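Local coordinates for protein glutamate racemase (Francisella tularensis subsp. tularensis, PDB 3OUT) that belongs to the Asp/Glu/hydantoin racemase family and has a two-domain alpha/beta fold, modelled here with D-glutamic acid bound, at residues B[111-116]-B[140-145]. Residues are numbered along the deposited sequence; the frame is centred on the assembly and turned at random.
Sequences LNTVGV and EVYSNP
Val114 and Val116 of segment 111-116, on strand 113-118, each use both backbone polar atoms to grip strand 140-145; the short segments run parallel at an axis angle of 14°. Val114 N donates to Glu140 O (2.8 Å) and Val114 O receives Tyr142 N; two residues further on Val116 N donates to Tyr142 O and Val116 O receives Asn144 N (3.0 Å). Glu140 N adds a fifth bond, to Asn112 O. Gly115 CA lies 3.2 Å from Tyr142 O, one of four CA-H...O contacts along the pair.

The packed face carries Val114, Val116, Val141 and Ser143. Here Val116 CG2 meets Val141 CG1 at 4.1 Å, packed against helices 120-125 and 127-135, with Ile123 touching both Val116 and Ser143.

On the other face the loose, solvent side is the Glu140 end. Buried Thr113 OG1, anti to its carbonyl carbon (chi1 -53°), donates to Glu140 OE1 at 2.8 Å, reaching the anti side of the carboxylate from 29° out of its plane. Thr113 CG2 lies at the edge of the Tyr142 ring, in plane, 3.9 Å from CE2; Tyr173 and Lys177 also touch Tyr142.

Strand 113-118 also bonds to strand 181-184, leaving 140-145 outermost within the chain's four-stranded sheet. Strand 113-118, helices 120-125 and 127-135, and strand 140-145 form a beta-alpha-beta crossover of the parallel alpha/beta sandwich found in this racemase family.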
# COMPACT_ATOMS: atom_id res chain seq x y z
N LEU B 111 34.52 -12.29 -19.95
CA LEU B 111 35.40 -11.15 -19.92
C LEU B 111 36.27 -11.19 -18.68
O LEU B 111 35.99 -11.95 -17.77
CB LEU B 111 34.57 -9.86 -19.97
CG LEU B 111 33.70 -9.78 -21.22
CD1 LEU B 111 32.86 -8.50 -21.17
CD2 LEU B 111 34.52 -9.84 -22.53
N ASN B 112 37.31 -10.36 -18.66
CA ASN B 112 38.19 -10.23 -17.52
C ASN B 112 37.85 -9.05 -16.60
O ASN B 112 38.04 -9.12 -15.39
CB ASN B 112 39.61 -10.02 -18.04
CG ASN B 112 40.01 -11.08 -19.03
OD1 ASN B 112 40.31 -10.78 -20.20
ND2 ASN B 112 39.98 -12.32 -18.59
N THR B 113 37.33 -7.98 -17.21
CA THR B 113 37.07 -6.72 -16.49
C THR B 113 35.75 -6.12 -16.99
O THR B 113 35.58 -5.89 -18.18
CB THR B 113 38.23 -5.74 -16.75
OG1 THR B 113 39.48 -6.39 -16.42
CG2 THR B 113 38.06 -4.55 -15.89
N VAL B 114 34.78 -5.97 -16.07
CA VAL B 114 33.40 -5.56 -16.42
C VAL B 114 32.99 -4.38 -15.54
O VAL B 114 33.28 -4.36 -14.35
CB VAL B 114 32.42 -6.74 -16.18
CG1 VAL B 114 30.93 -6.34 -16.52
CG2 VAL B 114 32.81 -7.92 -17.05
N GLY B 115 32.34 -3.39 -16.15
CA GLY B 115 31.69 -2.33 -15.42
C GLY B 115 30.19 -2.55 -15.38
O GLY B 115 29.61 -3.12 -16.28
N VAL B 116 29.58 -2.06 -14.31
CA VAL B 116 28.10 -2.08 -14.13
C VAL B 116 27.62 -0.73 -13.63
O VAL B 116 28.15 -0.17 -12.67
CB VAL B 116 27.70 -3.14 -13.09
CG1 VAL B 116 26.16 -3.26 -13.00
CG2 VAL B 116 28.25 -4.49 -13.51
N GLU B 140 37.01 -9.05 -12.68
CA GLU B 140 37.08 -7.78 -11.99
C GLU B 140 35.80 -7.05 -12.31
O GLU B 140 35.52 -6.82 -13.49
CB GLU B 140 38.28 -6.95 -12.49
CG GLU B 140 39.58 -7.56 -12.14
CD GLU B 140 40.76 -6.84 -12.77
OE1 GLU B 140 40.61 -6.18 -13.83
OE2 GLU B 140 41.84 -6.98 -12.21
N VAL B 141 35.03 -6.72 -11.28
CA VAL B 141 33.74 -6.00 -11.45
C VAL B 141 33.77 -4.64 -10.75
O VAL B 141 34.03 -4.55 -9.56
CB VAL B 141 32.57 -6.82 -10.92
CG1 VAL B 141 31.22 -6.06 -11.17
CG2 VAL B 141 32.52 -8.21 -11.55
N TYR B 142 33.59 -3.58 -11.55
CA TYR B 142 33.52 -2.21 -11.06
C TYR B 142 32.07 -1.71 -11.20
O TYR B 142 31.48 -1.78 -12.28
CB TYR B 142 34.43 -1.33 -11.89
CG TYR B 142 35.89 -1.64 -11.68
CD1 TYR B 142 36.58 -1.17 -10.55
CD2 TYR B 142 36.57 -2.38 -12.61
CE1 TYR B 142 37.94 -1.44 -10.39
CE2 TYR B 142 37.92 -2.68 -12.46
CZ TYR B 142 38.59 -2.20 -11.35
OH TYR B 142 39.94 -2.50 -11.26
N SER B 143 31.51 -1.25 -10.10
CA SER B 143 30.11 -0.87 -10.07
C SER B 143 29.95 0.56 -9.60
O SER B 143 30.65 1.00 -8.67
CB SER B 143 29.37 -1.78 -9.11
OG SER B 143 29.42 -3.15 -9.50
N ASN B 144 29.02 1.29 -10.22
CA ASN B 144 28.72 2.66 -9.80
C ASN B 144 27.23 2.97 -9.97
O ASN B 144 26.71 2.80 -11.04
CB ASN B 144 29.55 3.68 -10.59
CG ASN B 144 29.74 5.00 -9.85
OD1 ASN B 144 29.89 5.02 -8.62
ND2 ASN B 144 29.77 6.11 -10.60
N PRO B 145 26.56 3.48 -8.90
CA PRO B 145 25.16 3.87 -9.06
C PRO B 145 25.01 5.15 -9.90
O PRO B 145 25.91 6.00 -9.92
CB PRO B 145 24.69 4.09 -7.62
CG PRO B 145 25.85 4.39 -6.87
CD PRO B 145 27.04 3.73 -7.53